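Local coordinates for protein putative ferredoxin (Hydrogenobacter thermophilus, PDB 7M1O) that binds a single [4Fe-4S] cluster and probably carries electrons between redox partners, as ferredoxins of this family do, at residues Glu16-Tyr19 with Val25-Asn28; Glu57-Asp60 with Ser66-Thr69. One frame throughout, in Å; residues are numbered along the deposited sequence.

Both contacts dock a helix on a strand close to the iron-sulfur cluster, and each is partly buried. Contact 1 sets the short helix 17-21 against strand 26-28 of the two-stranded sheet; contact 2 sets helix 52-61 against the outer strand 67-71 of the three-stranded sheet. Contact 1 has no hydrogen bond between its segments and relies on aromatic packing beside a cysteine bound to iron. In contact 2 a water bridges the two backbones and two threonine hydroxyls lie close together, beside a small apolar patch. The two meet in the core, where Y26 packs on V58 and I67, with I67 CD1 3.6 Å from C18 CB.

Contact 1: residues Glu16-Tyr19 with Val25-Asn28; sequences ELCY and VYKN. With SF4 (iron/sulfur cluster), chain C.
The first turn of helix 17-21, with E16 as its N-cap residue, lies beside strand 26-28, the backbones coming nearest where Y19 CA is 4.4 Å from Y26 CA. No hydrogen bond joins the segments; two tyrosines carry the contact. The Y19 ring is held along the strand backbone: N28 N lies over one face, 3.5 Å from Y19 CG, while E16 O lies on the opposite face, toward the rim. N28 CB also sits over the ring, 3.9 Å from its centroid in a CH-pi contact. Y19 and N28 run side by side in the same direction, amide and ring planes 31° apart, yet their polar ends bind elsewhere: Y19 OH to G32 O, N28 OD1 to the backbone nitrogens of G30 and G32. At the base of the ring, Y19 CB lies 3.2 Å from Y26 O.

C18 belongs to the CxxCxxC cluster-binding motif of ferredoxins, formed here by C12, C15 and C18, with C62, far along the sequence, as the fourth ligand. Its SG binds the iron FE4 at 2.3 Å. With chi1 57°, SG sits between the backbone N and the carbonyl carbon, placed to reach the iron while lying oblique to the Y26 ring, 4.7 Å from the centroid. C18 CB lies over the Y26 ring face in a CH-pi contact, 4.1 Å from the centroid. Y26 thus backs the cluster ligand from the protein interior, its far end held by a hydrogen bond between Y26 OH and T5 OG1. E16 N comes within 3.3 Å of cluster sulfur S2.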
ATOM      1  N   GLU A  16       8.343  -7.158   0.472  1.00 18.34           N
ATOM      2  CA  GLU A  16       8.964  -5.938   1.001  1.00 19.72           C
ATOM      3  C   GLU A  16       9.055  -4.784  -0.000  1.00 18.47           C
ATOM      4  O   GLU A  16       9.622  -3.739   0.317  1.00 17.41           O
ATOM      5  CB  GLU A  16      10.374  -6.233   1.542  1.00 23.63           C
ATOM      6  CG  GLU A  16      10.459  -7.442   2.471  1.00 27.38           C
ATOM      7  CD  GLU A  16      11.754  -7.495   3.271  1.00 31.09           C
ATOM      8  OE1 GLU A  16      12.531  -6.517   3.233  1.00 31.08           O
ATOM      9  OE2 GLU A  16      11.994  -8.518   3.946  1.00 32.10           O
ATOM     10  N   LEU A  17       8.488  -4.950  -1.190  1.00 19.85           N
ATOM     11  CA  LEU A  17       8.634  -3.932  -2.229  1.00 19.71           C
ATOM     12  C   LEU A  17       7.957  -2.619  -1.852  1.00 17.75           C
ATOM     13  O   LEU A  17       8.575  -1.558  -1.921  1.00 16.82           O
ATOM     14  CB  LEU A  17       8.068  -4.428  -3.561  1.00 22.29           C
ATOM     15  CG  LEU A  17       8.182  -3.435  -4.724  1.00 24.43           C
ATOM     16  CD1 LEU A  17       9.642  -3.130  -5.044  1.00 24.88           C
ATOM     17  CD2 LEU A  17       7.467  -3.964  -5.957  1.00 25.06           C
ATOM     18  N   CYS A  18       6.691  -2.686  -1.455  1.00 17.45           N
ATOM     19  CA  CYS A  18       5.904  -1.472  -1.256  1.00 18.74           C
ATOM     20  C   CYS A  18       6.432  -0.604  -0.117  1.00 20.87           C
ATOM     21  O   CYS A  18       6.527   0.617  -0.268  1.00 19.83           O
ATOM     22  CB  CYS A  18       4.435  -1.818  -1.006  1.00 19.30           C
ATOM     23  SG  CYS A  18       4.137  -2.925   0.383  1.00 19.75           S
ATOM     24  N   TYR A  19       6.786  -1.207   1.017  1.00 21.33           N
ATOM     25  CA  TYR A  19       7.198  -0.396   2.158  1.00 19.87           C
ATOM     26  C   TYR A  19       8.691  -0.083   2.142  1.00 20.26           C
ATOM     27  O   TYR A  19       9.157   0.741   2.924  1.00 20.22           O
ATOM     28  CB  TYR A  19       6.801  -1.044   3.493  1.00 18.79           C
ATOM     29  CG  TYR A  19       7.146  -2.501   3.725  1.00 18.28           C
ATOM     30  CD1 TYR A  19       6.151  -3.469   3.709  1.00 18.97           C
ATOM     31  CD2 TYR A  19       8.441  -2.900   4.033  1.00 19.25           C
ATOM     32  CE1 TYR A  19       6.438  -4.794   3.952  1.00 19.84           C
ATOM     33  CE2 TYR A  19       8.739  -4.232   4.278  1.00 19.61           C
ATOM     34  CZ  TYR A  19       7.729  -5.172   4.240  1.00 20.63           C
ATOM     35  OH  TYR A  19       8.002  -6.498   4.480  1.00 21.42           O
ATOM     36  N   VAL A  25       3.832   5.568   2.690  1.00 34.30           N
ATOM     37  CA  VAL A  25       2.491   4.999   2.559  1.00 29.44           C
ATOM     38  C   VAL A  25       2.375   3.607   3.182  1.00 26.31           C
ATOM     39  O   VAL A  25       1.358   3.290   3.797  1.00 26.65           O
ATOM     40  CB  VAL A  25       2.070   4.917   1.074  1.00 27.00           C
ATOM     41  CG1 VAL A  25       0.686   4.292   0.926  1.00 26.48           C
ATOM     42  CG2 VAL A  25       2.088   6.301   0.449  1.00 26.79           C
ATOM     43  N   TYR A  26       3.407   2.783   3.019  1.00 23.55           N
ATOM     44  CA  TYR A  26       3.364   1.397   3.483  1.00 21.48           C
ATOM     45  C   TYR A  26       4.455   1.094   4.503  1.00 21.33           C
ATOM     46  O   TYR A  26       5.523   1.703   4.484  1.00 21.79           O
ATOM     47  CB  TYR A  26       3.496   0.438   2.297  1.00 20.18           C
ATOM     48  CG  TYR A  26       2.540   0.741   1.169  1.00 20.65           C
ATOM     49  CD1 TYR A  26       1.229   0.287   1.203  1.00 21.74           C
ATOM     50  CD2 TYR A  26       2.947   1.486   0.072  1.00 19.84           C
ATOM     51  CE1 TYR A  26       0.352   0.564   0.174  1.00 20.72           C
ATOM     52  CE2 TYR A  26       2.077   1.768  -0.960  1.00 19.79           C
ATOM     53  CZ  TYR A  26       0.782   1.304  -0.905  1.00 19.69           C
ATOM     54  OH  TYR A  26      -0.082   1.587  -1.933  1.00 19.35           O
ATOM     55  N   LYS A  27       4.173   0.143   5.387  1.00 22.24           N
ATOM     56  CA  LYS A  27       5.141  -0.297   6.382  1.00 24.28           C
ATOM     57  C   LYS A  27       5.012  -1.793   6.624  1.00 23.42           C
ATOM     58  O   LYS A  27       3.955  -2.382   6.398  1.00 22.01           O
ATOM     59  CB  LYS A  27       4.947   0.456   7.701  1.00 26.64           C
ATOM     60  CG  LYS A  27       3.667   0.082   8.441  1.00 30.28           C
ATOM     61  CD  LYS A  27       3.430   0.958   9.662  1.00 34.53           C
ATOM     62  CE  LYS A  27       2.133   0.576  10.362  1.00 37.78           C
ATOM     63  NZ  LYS A  27       1.768   1.509  11.470  1.00 39.34           N
ATOM     64  N   ASN A  28       6.102  -2.402   7.074  1.00 23.71           N
ATOM     65  CA  ASN A  28       6.068  -3.765   7.574  1.00 23.88           C
ATOM     66  C   ASN A  28       5.227  -3.777   8.849  1.00 24.34           C
ATOM     67  O   ASN A  28       5.547  -3.078   9.810  1.00 24.58           O
ATOM     68  CB  ASN A  28       7.492  -4.269   7.828  1.00 23.25           C
ATOM     69  CG  ASN A  28       7.545  -5.728   8.248  1.00 22.26           C
ATOM     70  OD1 ASN A  28       6.582  -6.275   8.783  1.00 21.38           O
ATOM     71  ND2 ASN A  28       8.688  -6.361   8.017  1.00 22.25           N
TER
HETATM   72 FE1  SF4 C 101       3.083  -7.555   0.155  1.00 19.94          FE
HETATM   73 FE2  SF4 C 101       2.601  -6.595  -2.360  1.00 19.96          FE
HETATM   74 FE3  SF4 C 101       5.159  -7.131  -1.571  1.00 20.69          FE
HETATM   75 FE4  SF4 C 101       3.824  -5.006  -0.487  1.00 19.33          FE
HETATM   76  S1  SF4 C 101       4.432  -5.271  -2.665  1.00 18.50           S
HETATM   77  S2  SF4 C 101       5.075  -6.550   0.629  1.00 20.24           S
HETATM   78  S3  SF4 C 101       1.698  -5.836  -0.411  1.00 18.57           S
HETATM   79  S4  SF4 C 101       3.462  -8.634  -1.814  1.00 19.52           S

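Contact 2: residues Glu57-Asp60 with Ser66-Thr69; sequences EVTD and SIIT
T59 and I67 bring the last turns of helix 52-61 onto strand 67-71, an edge strand of the three-stranded antiparallel sheet in this single-cluster ferredoxin fold; T59 CA and I67 CA are 5.4 Å apart. The T59 side chain bridges the gap with both branches. Its methyl CG2, anti to the backbone N, stands 3.5 Å from I67 O, and its hydroxyl OG1 reaches I67 CG2 at the same distance.

I67 turns inward from the strand. CG1 is placed beside its own backbone N (chi1 -55°) and the chain then runs extended, which carries CD1 toward the helix, 3.9 Å from V58 O. V58 CG2 adds a looser apolar contact with this methyl. I67 also touches the cluster and its ligands C18 and C62, so it lines the cluster pocket as well as meeting the helix.

One water completes the join: it donates to T59 O and to I67 O, bridging the main chains of helix and strand. Further along the strand the hydroxyls of T69 and T59 come close, each with a partner outside the contact. T59 OG1 bonds to V55 O one turn back in the helix, and T69 OG1 to T5 OG1 on strand 3-7, which may compete with T59 OG1 for the T69 proton. T69 OG1 and T59 OG1 lie 2.8 Å apart.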
ATOM      1  N   GLU A  57       2.467   3.007  -9.071  1.00 25.10           N
ATOM      2  CA  GLU A  57       3.517   2.139  -9.592  1.00 27.08           C
ATOM      3  C   GLU A  57       3.656   0.857  -8.776  1.00 24.71           C
ATOM      4  O   GLU A  57       3.670  -0.237  -9.341  1.00 24.93           O
ATOM      5  CB  GLU A  57       4.854   2.882  -9.633  1.00 33.41           C
ATOM      6  CG  GLU A  57       4.994   3.818 -10.825  1.00 40.55           C
ATOM      7  CD  GLU A  57       6.240   4.678 -10.753  1.00 48.06           C
ATOM      8  OE1 GLU A  57       7.148   4.349  -9.960  1.00 54.26           O
ATOM      9  OE2 GLU A  57       6.308   5.686 -11.487  1.00 48.15           O
ATOM     10  N   VAL A  58       3.757   0.975  -7.455  1.00 22.90           N
ATOM     11  CA  VAL A  58       3.920  -0.210  -6.615  1.00 23.40           C
ATOM     12  C   VAL A  58       2.664  -1.072  -6.645  1.00 20.41           C
ATOM     13  O   VAL A  58       2.729  -2.281  -6.430  1.00 20.12           O
ATOM     14  CB  VAL A  58       4.246   0.148  -5.152  1.00 26.60           C
ATOM     15  CG1 VAL A  58       5.562   0.896  -5.070  1.00 29.80           C
ATOM     16  CG2 VAL A  58       3.121   0.957  -4.522  1.00 26.30           C
ATOM     17  N   THR A  59       1.520  -0.445  -6.901  1.00 18.99           N
ATOM     18  CA  THR A  59       0.267  -1.174  -7.048  1.00 17.50           C
ATOM     19  C   THR A  59       0.350  -2.130  -8.239  1.00 18.08           C
ATOM     20  O   THR A  59      -0.098  -3.275  -8.159  1.00 17.84           O
ATOM     21  CB  THR A  59      -0.925  -0.212  -7.230  1.00 16.22           C
ATOM     22  OG1 THR A  59      -1.068   0.602  -6.058  1.00 15.11           O
ATOM     23  CG2 THR A  59      -2.220  -0.982  -7.469  1.00 16.18           C
ATOM     24  N   ASP A  60       0.929  -1.655  -9.339  1.00 18.77           N
ATOM     25  CA  ASP A  60       1.109  -2.487 -10.525  1.00 20.93           C
ATOM     26  C   ASP A  60       2.248  -3.484 -10.338  1.00 20.72           C
ATOM     27  O   ASP A  60       2.278  -4.532 -10.984  1.00 21.29           O
ATOM     28  CB  ASP A  60       1.390  -1.623 -11.758  1.00 24.59           C
ATOM     29  CG  ASP A  60       0.189  -0.803 -12.189  1.00 28.56           C
ATOM     30  OD1 ASP A  60      -0.950  -1.149 -11.809  1.00 29.79           O
ATOM     31  OD2 ASP A  60       0.387   0.188 -12.924  1.00 28.94           O
ATOM     32  N   SER A  66      -1.878  -7.564  -4.046  1.00 21.67           N
ATOM     33  CA  SER A  66      -2.416  -7.365  -2.704  1.00 25.57           C
ATOM     34  C   SER A  66      -2.774  -5.908  -2.450  1.00 26.82           C
ATOM     35  O   SER A  66      -3.625  -5.606  -1.613  1.00 29.74           O
ATOM     36  CB  SER A  66      -1.410  -7.832  -1.652  1.00 29.14           C
ATOM     37  OG  SER A  66      -1.062  -9.190  -1.844  1.00 31.78           O
ATOM     38  N   ILE A  67      -2.112  -5.008  -3.166  1.00 23.84           N
ATOM     39  CA  ILE A  67      -2.352  -3.583  -2.999  1.00 22.90           C
ATOM     40  C   ILE A  67      -3.519  -3.142  -3.868  1.00 21.78           C
ATOM     41  O   ILE A  67      -3.466  -3.227  -5.096  1.00 20.45           O
ATOM     42  CB  ILE A  67      -1.107  -2.752  -3.346  1.00 22.79           C
ATOM     43  CG1 ILE A  67       0.085  -3.231  -2.511  1.00 23.92           C
ATOM     44  CG2 ILE A  67      -1.377  -1.270  -3.103  1.00 22.19           C
ATOM     45  CD1 ILE A  67       1.383  -2.527  -2.814  1.00 23.15           C
ATOM     46  N   ILE A  68      -4.576  -2.680  -3.209  1.00 22.32           N
ATOM     47  CA  ILE A  68      -5.749  -2.158  -3.888  1.00 24.63           C
ATOM     48  C   ILE A  68      -5.717  -0.641  -3.805  1.00 22.18           C
ATOM     49  O   ILE A  68      -5.606  -0.076  -2.720  1.00 21.00           O
ATOM     50  CB  ILE A  68      -7.049  -2.698  -3.271  1.00 29.98           C
ATOM     51  CG1 ILE A  68      -6.945  -4.211  -3.045  1.00 36.97           C
ATOM     52  CG2 ILE A  68      -8.243  -2.359  -4.154  1.00 29.56           C
ATOM     53  CD1 ILE A  68      -6.529  -5.003  -4.268  1.00 39.27           C
ATOM     54  N   THR A  69      -5.798   0.006  -4.961  1.00 20.54           N
ATOM     55  CA  THR A  69      -5.714   1.459  -5.059  1.00 19.10           C
ATOM     56  C   THR A  69      -6.843   1.955  -5.948  1.00 19.77           C
ATOM     57  O   THR A  69      -7.211   1.290  -6.916  1.00 19.26           O
ATOM     58  CB  THR A  69      -4.352   1.909  -5.635  1.00 18.04           C
ATOM     59  OG1 THR A  69      -3.301   1.525  -4.739  1.00 17.49           O
ATOM     60  CG2 THR A  69      -4.306   3.416  -5.840  1.00 18.03           C
TER
HETATM   61  O   HOH W   1      -1.394  -4.761  -6.385  1.00 15.93           O